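Local coordinates for salmonella typhimurium DB7155 bacteriophage DET7 tailspike (Bacteriophage, PDB 2V5I), which binds the O-antigen of Salmonella as the receptor-binding tailspike of the phage and probably cleaves that polysaccharide, at residues 203-208 and 231-236; 323-328 and 345-350; 66-71 and 90-95; 48-53 and 72-77. All coordinates share one frame; numbering follows the deposited sequence.

Contact 1 of 4, residues 203-208 and 231-236; sequences TFENLS and QFLRNN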
loop_
_atom_site.group_PDB
_atom_site.type_symbol
_atom_site.label_atom_id
_atom_site.label_comp_id
_atom_site.label_asym_id
_atom_site.label_seq_id
_atom_site.Cartn_x
_atom_site.Cartn_y
_atom_site.Cartn_z
ATOM N N THR A 203 6.151 26.767 -2.673
ATOM C CA THR A 203 6.236 27.157 -1.273
ATOM C C THR A 203 4.942 27.835 -0.829
ATOM O O THR A 203 4.415 28.680 -1.528
ATOM C CB THR A 203 7.375 28.221 -1.102
ATOM O OG1 THR A 203 8.618 27.674 -1.521
ATOM C CG2 THR A 203 7.463 28.701 0.341
ATOM N N PHE A 204 4.393 27.369 0.288
ATOM C CA PHE A 204 3.327 28.078 0.975
ATOM C C PHE A 204 3.912 28.670 2.246
ATOM O O PHE A 204 4.225 27.929 3.185
ATOM C CB PHE A 204 2.203 27.066 1.313
ATOM C CG PHE A 204 1.472 26.563 0.126
ATOM C CD1 PHE A 204 0.584 27.346 -0.529
ATOM C CD2 PHE A 204 1.754 25.274 -0.413
ATOM C CE1 PHE A 204 -0.116 26.848 -1.693
ATOM C CE2 PHE A 204 1.041 24.826 -1.524
ATOM C CZ PHE A 204 0.175 25.619 -2.164
ATOM N N GLU A 205 4.018 30.007 2.268
ATOM C CA GLU A 205 4.645 30.742 3.345
ATOM C C GLU A 205 3.541 31.533 4.080
ATOM O O GLU A 205 2.910 32.421 3.491
ATOM C CB GLU A 205 5.653 31.698 2.723
ATOM C CG GLU A 205 6.355 32.570 3.736
ATOM C CD GLU A 205 5.633 33.919 3.949
ATOM O OE1 GLU A 205 5.612 34.803 3.030
ATOM O OE2 GLU A 205 5.083 34.143 5.051
ATOM N N ASN A 206 3.253 31.133 5.332
ATOM C CA ASN A 206 2.261 31.792 6.154
ATOM C C ASN A 206 2.832 32.278 7.500
ATOM O O ASN A 206 2.261 32.040 8.566
ATOM C CB ASN A 206 1.067 30.830 6.372
ATOM C CG ASN A 206 0.308 30.584 5.097
ATOM O OD1 ASN A 206 0.688 29.705 4.312
ATOM N ND2 ASN A 206 -0.737 31.343 4.867
ATOM N N LEU A 207 3.960 32.958 7.441
ATOM C CA LEU A 207 4.672 33.383 8.653
ATOM C C LEU A 207 3.878 34.417 9.464
ATOM O O LEU A 207 4.051 34.488 10.699
ATOM C CB LEU A 207 6.057 33.954 8.282
ATOM C CG LEU A 207 7.066 32.913 7.753
ATOM C CD1 LEU A 207 8.332 33.576 7.286
ATOM C CD2 LEU A 207 7.389 31.914 8.836
ATOM N N SER A 208 3.077 35.215 8.747
ATOM C CA SER A 208 2.208 36.252 9.342
ATOM C C SER A 208 0.746 35.923 9.133
ATOM O O SER A 208 0.400 35.218 8.237
ATOM C CB SER A 208 2.407 37.601 8.631
ATOM O OG SER A 208 3.756 37.892 8.379
ATOM N N GLN A 231 7.634 23.027 -0.072
ATOM C CA GLN A 231 7.869 23.380 1.312
ATOM C C GLN A 231 6.765 24.220 1.921
ATOM O O GLN A 231 6.116 24.973 1.232
ATOM C CB GLN A 231 9.194 24.108 1.478
ATOM C CG GLN A 231 9.285 25.396 0.815
ATOM C CD GLN A 231 10.779 25.907 0.669
ATOM O OE1 GLN A 231 11.734 25.267 1.124
ATOM N NE2 GLN A 231 10.943 27.066 0.064
ATOM N N PHE A 232 6.531 23.988 3.236
ATOM C CA PHE A 232 5.516 24.733 4.005
ATOM C C PHE A 232 6.156 25.475 5.149
ATOM O O PHE A 232 7.053 24.933 5.784
ATOM C CB PHE A 232 4.503 23.689 4.608
ATOM C CG PHE A 232 3.698 22.983 3.573
ATOM C CD1 PHE A 232 4.211 21.832 2.964
ATOM C CD2 PHE A 232 2.487 23.451 3.203
ATOM C CE1 PHE A 232 3.492 21.183 1.986
ATOM C CE2 PHE A 232 1.724 22.774 2.185
ATOM C CZ PHE A 232 2.281 21.623 1.631
ATOM N N LEU A 233 5.619 26.674 5.433
ATOM C CA LEU A 233 6.025 27.499 6.593
ATOM C C LEU A 233 4.763 27.964 7.326
ATOM O O LEU A 233 3.901 28.596 6.744
ATOM C CB LEU A 233 6.857 28.740 6.186
ATOM C CG LEU A 233 8.188 28.496 5.516
ATOM C CD1 LEU A 233 8.043 28.312 4.037
ATOM C CD2 LEU A 233 9.094 29.683 5.785
ATOM N N ARG A 234 4.643 27.587 8.600
ATOM C CA ARG A 234 3.521 27.972 9.465
ATOM C C ARG A 234 2.133 27.647 8.856
ATOM O O ARG A 234 1.251 28.472 8.825
ATOM C CB ARG A 234 3.652 29.437 9.833
ATOM C CG ARG A 234 2.815 29.868 11.046
ATOM C CD ARG A 234 3.280 31.193 11.625
ATOM N NE ARG A 234 2.330 31.784 12.588
ATOM C CZ ARG A 234 1.243 32.467 12.262
ATOM N NH1 ARG A 234 0.880 32.656 11.000
ATOM N NH2 ARG A 234 0.449 32.974 13.234
ATOM N N ASN A 235 2.011 26.409 8.363
ATOM C CA ASN A 235 0.738 25.808 7.960
ATOM C C ASN A 235 0.289 24.817 9.038
ATOM O O ASN A 235 1.098 24.079 9.580
ATOM C CB ASN A 235 0.879 25.136 6.597
ATOM C CG ASN A 235 0.737 26.118 5.464
ATOM O OD1 ASN A 235 -0.177 25.998 4.608
ATOM N ND2 ASN A 235 1.583 27.126 5.424
ATOM N N ASN A 236 -1.021 24.835 9.320
ATOM C CA ASN A 236 -1.706 23.902 10.253
ATOM C C ASN A 236 -2.966 23.404 9.583
ATOM O O ASN A 236 -3.880 24.194 9.429
ATOM C CB ASN A 236 -1.951 24.579 11.588
ATOM C CG ASN A 236 -2.560 23.643 12.612
ATOM O OD1 ASN A 236 -2.842 22.478 12.309
ATOM N ND2 ASN A 236 -2.642 24.110 13.870
#
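Phe204 and Phe232 sit on successive rungs of the right-handed parallel beta-helix of this P22-like tailspike, one coil apart and in exact register. Their strands run parallel, with axes 4.9 Å apart. The two rings point the same way, CD2 of Phe204 lying 3.6 Å from CE2 of Phe232; the planes are 22° apart but so far slid that they barely overlap. Phe180 stacks on Phe204 from the preceding coil. On the other face of the sheet, Gln231 turns its amide back: CG stands between the backbone N and the carbonyl carbon (chi1 64°), and NE2 donates to OG1 of Thr203 at 2.9 Å, while CG2 of Thr203 rests on CD1 of Leu233.

Beyond the strands, the side chain of Arg234 runs along the backbone of Asn206 and Leu207. CB of Arg234 lies 3.2 Å from O of Asn206, and CG and CD skirt the same oxygen. The chain is extended from CG to NE, and CD, NE and CZ all lie near Leu207 O, which sits over one face of the guanidinium. At the tip NH1 bonds Asn206 O in the guanidinium plane at 2.9 Å, and Gly209 O is its second acceptor. Trp211 adds a cation-pi contact.

The amide of Asn235 crosses that of Asn206. Its ND2 donates to OD1 of Asn206 from above the plane of that carbonyl, the two amides turned 75° apart, and its OD1 is held by Asn215. The same ND2 also bonds Leu233 O at 3.0 Å, so that this carbonyl is gripped from opposite faces of its plane, by ND2 and by Asn206 N.

Contact 2 of 4, residues 323-328 and 345-350; sequences LVDNIL and YVSNVT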
loop_
_atom_site.group_PDB
_atom_site.type_symbol
_atom_site.label_atom_id
_atom_site.label_comp_id
_atom_site.label_asym_id
_atom_site.label_seq_id
_atom_site.Cartn_x
_atom_site.Cartn_y
_atom_site.Cartn_z
ATOM N N LEU A 323 -0.145 13.282 8.673
ATOM C CA LEU A 323 -0.725 12.063 8.170
ATOM C C LEU A 323 0.174 11.570 7.024
ATOM O O LEU A 323 0.124 12.085 5.899
ATOM C CB LEU A 323 -2.160 12.292 7.685
ATOM C CG LEU A 323 -2.875 11.111 7.039
ATOM C CD1 LEU A 323 -2.887 9.901 7.929
ATOM C CD2 LEU A 323 -4.316 11.547 6.703
ATOM N N VAL A 324 1.009 10.585 7.340
ATOM C CA VAL A 324 2.047 10.061 6.444
ATOM C C VAL A 324 1.714 8.637 6.084
ATOM O O VAL A 324 1.669 7.776 6.969
ATOM C CB VAL A 324 3.458 10.098 7.119
ATOM C CG1 VAL A 324 4.536 9.542 6.184
ATOM C CG2 VAL A 324 3.802 11.511 7.506
ATOM N N ASP A 325 1.368 8.411 4.805
ATOM C CA ASP A 325 0.934 7.084 4.317
ATOM C C ASP A 325 1.192 6.947 2.831
ATOM O O ASP A 325 0.941 7.845 2.049
ATOM C CB ASP A 325 -0.599 6.914 4.559
ATOM C CG ASP A 325 -1.137 5.574 4.080
ATOM O OD1 ASP A 325 -0.810 4.532 4.683
ATOM O OD2 ASP A 325 -1.931 5.552 3.102
ATOM N N ASN A 326 1.728 5.786 2.457
ATOM C CA ASN A 326 1.942 5.416 1.080
ATOM C C ASN A 326 2.906 6.363 0.365
ATOM O O ASN A 326 2.591 6.982 -0.632
ATOM C CB ASN A 326 0.632 5.330 0.290
ATOM C CG ASN A 326 0.848 4.791 -1.095
ATOM O OD1 ASN A 326 1.806 4.063 -1.323
ATOM N ND2 ASN A 326 -0.053 5.114 -2.025
ATOM N N ILE A 327 4.099 6.463 0.943
ATOM C CA ILE A 327 5.172 7.262 0.336
ATOM C C ILE A 327 6.347 6.388 -0.052
ATOM O O ILE A 327 6.590 5.357 0.553
ATOM C CB ILE A 327 5.621 8.427 1.279
ATOM C CG1 ILE A 327 6.103 7.955 2.642
ATOM C CG2 ILE A 327 4.488 9.435 1.447
ATOM C CD1 ILE A 327 6.918 8.927 3.378
ATOM N N LEU A 328 7.111 6.845 -1.048
ATOM C CA LEU A 328 8.235 6.072 -1.615
ATOM C C LEU A 328 9.435 6.992 -1.795
ATOM O O LEU A 328 9.268 8.131 -2.251
ATOM C CB LEU A 328 7.865 5.491 -2.981
ATOM C CG LEU A 328 8.968 4.834 -3.844
ATOM C CD1 LEU A 328 9.509 3.618 -3.191
ATOM C CD2 LEU A 328 8.448 4.533 -5.268
ATOM N N TYR A 345 1.129 8.482 13.974
ATOM C CA TYR A 345 1.160 7.235 13.179
ATOM C C TYR A 345 1.871 7.468 11.864
ATOM O O TYR A 345 1.728 8.545 11.251
ATOM C CB TYR A 345 -0.270 6.718 12.947
ATOM C CG TYR A 345 -0.934 6.294 14.247
ATOM C CD1 TYR A 345 -1.534 7.223 15.073
ATOM C CD2 TYR A 345 -0.843 5.008 14.723
ATOM C CE1 TYR A 345 -2.088 6.856 16.305
ATOM C CE2 TYR A 345 -1.409 4.626 15.931
ATOM C CZ TYR A 345 -1.954 5.615 16.774
ATOM O OH TYR A 345 -2.502 5.273 17.975
ATOM N N VAL A 346 2.625 6.476 11.406
ATOM C CA VAL A 346 3.270 6.500 10.088
ATOM C C VAL A 346 3.002 5.106 9.508
ATOM O O VAL A 346 3.130 4.116 10.216
ATOM C CB VAL A 346 4.773 6.679 10.233
ATOM C CG1 VAL A 346 5.457 6.545 8.907
ATOM C CG2 VAL A 346 5.051 8.000 10.834
ATOM N N SER A 347 2.479 5.022 8.274
ATOM C CA SER A 347 2.179 3.724 7.685
ATOM C C SER A 347 2.532 3.634 6.212
ATOM O O SER A 347 2.537 4.615 5.478
ATOM C CB SER A 347 0.672 3.383 7.777
ATOM O OG SER A 347 -0.133 4.461 7.271
ATOM N N ASN A 348 2.888 2.424 5.805
ATOM C CA ASN A 348 3.008 2.121 4.409
ATOM C C ASN A 348 4.060 3.000 3.742
ATOM O O ASN A 348 3.795 3.746 2.784
ATOM C CB ASN A 348 1.643 2.192 3.713
ATOM C CG ASN A 348 0.555 1.415 4.476
ATOM O OD1 ASN A 348 0.802 0.346 5.076
ATOM N ND2 ASN A 348 -0.636 1.992 4.522
ATOM N N VAL A 349 5.278 2.877 4.252
ATOM C CA VAL A 349 6.420 3.647 3.774
ATOM C C VAL A 349 7.363 2.702 3.089
ATOM O O VAL A 349 7.633 1.649 3.624
ATOM C CB VAL A 349 7.142 4.282 5.013
ATOM C CG1 VAL A 349 8.522 4.822 4.667
ATOM C CG2 VAL A 349 6.282 5.394 5.603
ATOM N N THR A 350 7.919 3.096 1.935
ATOM C CA THR A 350 8.878 2.275 1.183
ATOM C C THR A 350 10.103 3.152 0.873
ATOM O O THR A 350 10.016 4.151 0.143
ATOM C CB THR A 350 8.239 1.743 -0.130
ATOM O OG1 THR A 350 7.052 0.961 0.203
ATOM C CG2 THR A 350 9.265 0.893 -0.898
HETATM O O HOH W 1 -0.459 9.055 9.794
HETATM O O HOH W 2 -0.606 6.555 8.887
HETATM O O HOH W 3 4.909 2.708 0.129
#
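Asp325 and Asn348 lie side by side and point the same way, their carboxylate and amide planes 68° apart. OD1 of Asp325 gathers two donors. OG of Ser347 donates a hydrogen bond to it at 2.7 Å, meeting OD1 on the anti side, 24° out of the carboxylate plane; this hydroxyl stands between its own backbone N and carbonyl carbon (chi1 51°). The ND2 of Asn348 makes a weak, bent bond to the same oxygen. Asn348 also has Asn370 on its OD1, and its ND2 reaches Thr350 of the second subunit.

Both segments turn a corner here, at Asn326 and Asn348, each with positive phi and psi. These are matching corners of two consecutive coils of the parallel beta-helix, and they face the trimer interface; ND2 of Asn326 is hydrogen-bonded to Asp279 of its own chain.

Before the corner Val324 and Val346 lie side by side, pointing the same way, with CG1 of Val324 4.2 Å from CG1 of Val346; after it Ile327 and Val349 do likewise, CG1 of Ile327 lying 3.9 Å from CG2 of Val349. Leu328 instead crosses Thr350, its CD1 3.6 Å from CG2. Next to that pair, a water links Ile327 O, Asn348 O and Thr350 OG1.

Contact 3 of 4, residues 66-71 and 90-95; sequences KAKFIG and FMESKT
Phe69 and Met91 pair in parallel register, as do Ile70 and Glu92, through three backbone bonds of 2.9 Å: Phe69 N to Phe90 O, Glu92 N to Phe69 O and Gly71 N to Glu92 O. Just before this ladder, a water joins Ala67 O to Phe90 N.

Lys68 and Phe90 run alongside each other in the same direction. The lysine chain, extended beyond CG, runs beside the ring: CG lies 3.6 Å from CD1 of Phe90 and CE 3.8 Å from CE1. Its NZ then forms a salt bridge of 2.8 Å with OE1 of Glu92, which it meets nearly along the C-O bond. Glu92 is also extended, with CG anti to the backbone N (chi1 172°), and its other oxygen, OE2, pairs with Lys124, so that the carboxylate lies between two ammonium groups, which would probably help keep it ionised.

Phe69 and Met91 take the other face. The methionine chain bends at chi2 and chi3, bringing SD to 3.7 Å from CB of Phe69; the sulfur stands at the ring's edge, 74° off its normal, a Met-aromatic contact inside the coil.

Around this pair the parallel beta-helix continues on both flanks. Strand 46-47 precedes 69-70, with Tyr46 against Phe69, and Gly172 extends the backbone ladder beyond Met91, whose side chain also packs against strands 156-161 and 176-181.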
loop_
_atom_site.group_PDB
_atom_site.type_symbol
_atom_site.label_atom_id
_atom_site.label_comp_id
_atom_site.label_asym_id
_atom_site.label_seq_id
_atom_site.Cartn_x
_atom_site.Cartn_y
_atom_site.Cartn_z
ATOM N N LYS A 66 -0.637 30.497 -22.832
ATOM C CA LYS A 66 -0.138 29.815 -24.034
ATOM C C LYS A 66 1.202 30.429 -24.468
ATOM O O LYS A 66 1.545 30.462 -25.644
ATOM C CB LYS A 66 -1.190 29.901 -25.172
ATOM C CG LYS A 66 -2.500 29.162 -24.806
ATOM C CD LYS A 66 -3.474 28.997 -25.954
ATOM C CE LYS A 66 -4.689 28.155 -25.544
ATOM N NZ LYS A 66 -5.612 27.838 -26.720
ATOM N N ALA A 67 1.966 30.870 -23.479
ATOM C CA ALA A 67 3.271 31.519 -23.652
ATOM C C ALA A 67 3.918 31.651 -22.278
ATOM O O ALA A 67 3.318 31.200 -21.275
ATOM C CB ALA A 67 3.134 32.856 -24.337
ATOM N N LYS A 68 5.119 32.213 -22.207
ATOM C CA LYS A 68 5.952 32.204 -21.000
ATOM C C LYS A 68 6.050 33.560 -20.344
ATOM O O LYS A 68 6.013 34.574 -21.038
ATOM C CB LYS A 68 7.355 31.768 -21.328
ATOM C CG LYS A 68 7.476 30.461 -22.068
ATOM C CD LYS A 68 8.939 30.165 -22.403
ATOM C CE LYS A 68 9.133 28.808 -23.050
ATOM N NZ LYS A 68 10.604 28.449 -23.095
ATOM N N PHE A 69 6.264 33.537 -19.023
ATOM C CA PHE A 69 6.682 34.700 -18.250
ATOM C C PHE A 69 8.188 34.562 -17.988
ATOM O O PHE A 69 8.626 33.618 -17.333
ATOM C CB PHE A 69 5.977 34.817 -16.889
ATOM C CG PHE A 69 4.499 35.070 -16.979
ATOM C CD1 PHE A 69 4.003 36.210 -17.603
ATOM C CD2 PHE A 69 3.602 34.237 -16.322
ATOM C CE1 PHE A 69 2.608 36.452 -17.670
ATOM C CE2 PHE A 69 2.201 34.468 -16.423
ATOM C CZ PHE A 69 1.720 35.563 -17.078
ATOM N N ILE A 70 8.973 35.491 -18.547
ATOM C CA ILE A 70 10.405 35.428 -18.505
ATOM C C ILE A 70 10.971 36.601 -17.699
ATOM O O ILE A 70 10.700 37.776 -17.997
ATOM C CB ILE A 70 10.991 35.447 -19.954
ATOM C CG1 ILE A 70 10.352 34.325 -20.825
ATOM C CG2 ILE A 70 12.501 35.351 -19.928
ATOM C CD1 ILE A 70 10.595 34.460 -22.284
ATOM N N GLY A 71 11.828 36.300 -16.742
ATOM C CA GLY A 71 12.463 37.356 -15.958
ATOM C C GLY A 71 13.253 36.788 -14.806
ATOM O O GLY A 71 13.068 35.618 -14.450
ATOM N N PHE A 90 4.090 29.244 -17.283
ATOM C CA PHE A 90 5.459 28.776 -17.452
ATOM C C PHE A 90 6.393 29.945 -17.046
ATOM O O PHE A 90 6.414 30.994 -17.735
ATOM C CB PHE A 90 5.719 28.365 -18.919
ATOM C CG PHE A 90 7.004 27.625 -19.144
ATOM C CD1 PHE A 90 8.214 28.305 -19.266
ATOM C CD2 PHE A 90 7.018 26.248 -19.236
ATOM C CE1 PHE A 90 9.428 27.617 -19.494
ATOM C CE2 PHE A 90 8.204 25.548 -19.428
ATOM C CZ PHE A 90 9.422 26.240 -19.576
ATOM N N MET A 91 7.148 29.783 -15.932
ATOM C CA MET A 91 8.101 30.782 -15.444
ATOM C C MET A 91 9.504 30.417 -15.912
ATOM O O MET A 91 9.928 29.271 -15.724
ATOM C CB MET A 91 8.052 30.782 -13.919
ATOM C CG MET A 91 6.722 31.077 -13.379
ATOM S SD MET A 91 5.944 32.626 -13.867
ATOM C CE MET A 91 7.126 33.821 -13.300
ATOM N N GLU A 92 10.217 31.344 -16.579
ATOM C CA GLU A 92 11.587 31.058 -17.058
ATOM C C GLU A 92 12.510 32.206 -16.672
ATOM O O GLU A 92 12.153 33.385 -16.813
ATOM C CB GLU A 92 11.580 30.862 -18.565
ATOM C CG GLU A 92 12.997 30.743 -19.160
ATOM C CD GLU A 92 13.018 30.353 -20.604
ATOM O OE1 GLU A 92 12.011 29.844 -21.153
ATOM O OE2 GLU A 92 14.105 30.523 -21.213
ATOM N N SER A 93 13.662 31.884 -16.092
ATOM C CA SER A 93 14.609 32.931 -15.741
ATOM C C SER A 93 15.134 33.575 -16.978
ATOM O O SER A 93 15.244 32.928 -18.016
ATOM C CB SER A 93 15.763 32.423 -14.875
ATOM O OG SER A 93 16.549 31.430 -15.569
ATOM N N LYS A 94 15.511 34.831 -16.830
ATOM C CA LYS A 94 16.211 35.565 -17.878
ATOM C C LYS A 94 17.669 35.107 -17.971
ATOM O O LYS A 94 18.210 34.848 -19.070
ATOM C CB LYS A 94 16.083 37.055 -17.510
ATOM C CG LYS A 94 16.727 37.975 -18.438
ATOM C CD LYS A 94 16.260 39.413 -18.262
ATOM C CE LYS A 94 16.747 40.060 -17.036
ATOM N NZ LYS A 94 16.231 41.484 -17.030
ATOM N N THR A 95 18.323 35.044 -16.821
ATOM C CA THR A 95 19.726 34.700 -16.740
ATOM C C THR A 95 19.893 33.179 -16.813
ATOM O O THR A 95 19.081 32.413 -16.245
ATOM C CB THR A 95 20.335 35.241 -15.442
ATOM O OG1 THR A 95 20.252 36.690 -15.400
ATOM C CG2 THR A 95 21.794 34.835 -15.353
HETATM O O HOH W 4 3.043 31.661 -18.559
#

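Contact 4 of 4, residues 48-53 and 72-77; sequences FTDGES and DGALIF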
loop_
_atom_site.group_PDB
_atom_site.type_symbol
_atom_site.label_atom_id
_atom_site.label_comp_id
_atom_site.label_asym_id
_atom_site.label_seq_id
_atom_site.Cartn_x
_atom_site.Cartn_y
_atom_site.Cartn_z
ATOM N N PHE A 48 9.198 40.154 -17.779
ATOM C CA PHE A 48 8.876 40.984 -16.596
ATOM C C PHE A 48 10.138 41.467 -15.888
ATOM O O PHE A 48 11.209 40.893 -16.028
ATOM C CB PHE A 48 7.914 40.245 -15.633
ATOM C CG PHE A 48 8.515 39.044 -14.948
ATOM C CD1 PHE A 48 8.486 37.789 -15.531
ATOM C CD2 PHE A 48 9.160 39.170 -13.715
ATOM C CE1 PHE A 48 9.043 36.703 -14.899
ATOM C CE2 PHE A 48 9.717 38.091 -13.092
ATOM C CZ PHE A 48 9.698 36.844 -13.692
ATOM N N THR A 49 9.994 42.532 -15.101
ATOM C CA THR A 49 11.097 43.014 -14.257
ATOM C C THR A 49 10.918 42.550 -12.823
ATOM O O THR A 49 9.796 42.302 -12.381
ATOM C CB THR A 49 11.121 44.532 -14.275
ATOM O OG1 THR A 49 9.861 45.059 -13.876
ATOM C CG2 THR A 49 11.410 44.998 -15.701
ATOM N N ASP A 50 12.020 42.395 -12.101
ATOM C CA ASP A 50 11.952 41.970 -10.700
ATOM C C ASP A 50 11.083 42.893 -9.902
ATOM O O ASP A 50 11.299 44.096 -9.842
ATOM C CB ASP A 50 13.354 41.913 -10.074
ATOM C CG ASP A 50 13.368 41.406 -8.631
ATOM O OD1 ASP A 50 12.431 40.750 -8.061
ATOM O OD2 ASP A 50 14.425 41.673 -8.001
ATOM N N GLY A 51 10.092 42.339 -9.235
ATOM C CA GLY A 51 9.188 43.123 -8.454
ATOM C C GLY A 51 8.000 43.709 -9.158
ATOM O O GLY A 51 7.224 44.457 -8.529
ATOM N N GLU A 52 7.828 43.396 -10.438
ATOM C CA GLU A 52 6.702 43.871 -11.187
ATOM C C GLU A 52 5.434 43.367 -10.489
ATOM O O GLU A 52 5.328 42.178 -10.212
ATOM C CB GLU A 52 6.779 43.395 -12.633
ATOM C CG GLU A 52 5.601 43.844 -13.479
ATOM C CD GLU A 52 5.810 43.711 -14.978
ATOM O OE1 GLU A 52 6.969 43.486 -15.405
ATOM O OE2 GLU A 52 4.775 43.843 -15.711
ATOM N N SER A 53 4.530 44.282 -10.188
ATOM C CA SER A 53 3.337 43.986 -9.373
ATOM C C SER A 53 2.082 44.249 -10.169
ATOM O O SER A 53 1.925 45.334 -10.791
ATOM C CB SER A 53 3.312 44.847 -8.149
ATOM O OG SER A 53 4.527 44.615 -7.435
ATOM N N ASP A 72 14.116 37.614 -14.212
ATOM C CA ASP A 72 14.828 37.262 -13.004
ATOM C C ASP A 72 14.078 37.941 -11.880
ATOM O O ASP A 72 13.748 39.117 -11.986
ATOM C CB ASP A 72 16.270 37.752 -13.005
ATOM C CG ASP A 72 17.147 37.037 -13.981
ATOM O OD1 ASP A 72 16.831 35.894 -14.365
ATOM O OD2 ASP A 72 18.189 37.639 -14.417
ATOM N N GLY A 73 13.785 37.234 -10.801
ATOM C CA GLY A 73 13.085 37.867 -9.676
ATOM C C GLY A 73 11.611 37.499 -9.629
ATOM O O GLY A 73 11.182 36.556 -10.276
ATOM N N ALA A 74 10.816 38.347 -8.974
ATOM C CA ALA A 74 9.432 38.013 -8.674
ATOM C C ALA A 74 8.447 38.802 -9.549
ATOM O O ALA A 74 8.595 40.040 -9.746
ATOM C CB ALA A 74 9.137 38.303 -7.200
ATOM N N LEU A 75 7.478 38.075 -10.110
ATOM C CA LEU A 75 6.284 38.635 -10.718
ATOM C C LEU A 75 5.190 38.466 -9.683
ATOM O O LEU A 75 4.903 37.348 -9.266
ATOM C CB LEU A 75 5.964 37.892 -12.006
ATOM C CG LEU A 75 4.715 38.295 -12.762
ATOM C CD1 LEU A 75 4.736 39.818 -13.112
ATOM C CD2 LEU A 75 4.510 37.424 -13.976
ATOM N N ILE A 76 4.641 39.585 -9.188
ATOM C CA ILE A 76 3.763 39.604 -8.001
ATOM C C ILE A 76 2.313 39.837 -8.391
ATOM O O ILE A 76 2.010 40.842 -9.015
ATOM C CB ILE A 76 4.200 40.691 -6.990
ATOM C CG1 ILE A 76 5.649 40.463 -6.583
ATOM C CG2 ILE A 76 3.217 40.739 -5.780
ATOM C CD1 ILE A 76 6.310 41.671 -5.925
ATOM N N PHE A 77 1.434 38.928 -7.953
ATOM C CA PHE A 77 -0.007 38.990 -8.247
ATOM C C PHE A 77 -0.753 39.293 -6.942
ATOM O O PHE A 77 -0.839 38.447 -6.024
ATOM C CB PHE A 77 -0.545 37.661 -8.806
ATOM C CG PHE A 77 -0.193 37.359 -10.272
ATOM C CD1 PHE A 77 0.678 38.143 -11.010
ATOM C CD2 PHE A 77 -0.765 36.256 -10.911
ATOM C CE1 PHE A 77 0.943 37.823 -12.366
ATOM C CE2 PHE A 77 -0.523 35.957 -12.210
ATOM C CZ PHE A 77 0.346 36.725 -12.948
HETATM O O HOH W 5 13.838 40.403 -15.090
#
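Phe48 carries CG between its backbone N and carbonyl carbon (chi1 68°), which turns the ring toward Leu75, while Asp50, with CG anti to the backbone N (chi1 -177°), reaches across to the amide of Ala74. The segments belong to successive coils near the N-terminal end of the parallel beta-helix, where 48-53 enters strand 52-55, the first strand of its face, through a type II turn from Thr49 to Glu52.

CB of Leu75 sits over the centre of the Phe48 ring, 3.9 Å from the centroid, in a CH-pi contact, and Gly73 O approaches the ring edge, 3.5 Å from CE2. Phe48 also packs on Phe69 and Met91, consistent with a place in the interior of the coil.

At the turn, OD1 of Asp50 accepts from Ala74 N at 3.0 Å, on its anti side and out of the carboxylate plane. Gly51 N returns a bond to Ala74 O, and Ile76 N bonds Glu52 O almost straight, the angle at hydrogen being 170°. Within the turn, OE1 of Glu52 accepts from Thr49 N, while OE2 is hydrogen-bonded to Tyr46 OH; CG of Glu52 lies alongside Leu75, 4.1 Å from CD1.

Past the turn, CD1 of Ile76 lies near two oxygens, Gly51 O and Ser53 OG, and the Ser53 hydroxyl donates to that same Gly51 O at 2.9 Å.

Overall arrangement
All four contacts join parallel strands of one beta-helix, each pairing consecutive coils. Contacts 3 and 4 interlock near its N-terminal end, their centres about 11 Å apart: their segments alternate along the chain, and Asp72 of contact 4 reaches Thr95 of contact 3. Contact 1 lies further along the same face of the beta-helix as contact 4, while contact 2 is about 36 Å from contact 3 between centres. Contacts 1 and 2 are mostly buried, 3 and 4 only partly. Contacts 1, 3 and 4 pack aromatic rings, contact 2 aliphatic pairs; the polar sides differ, with amide-rich turns in contact 1, subunit-facing corners in contact 2, a salt bridge in contact 3 and a turn-bound carboxylate in contact 4.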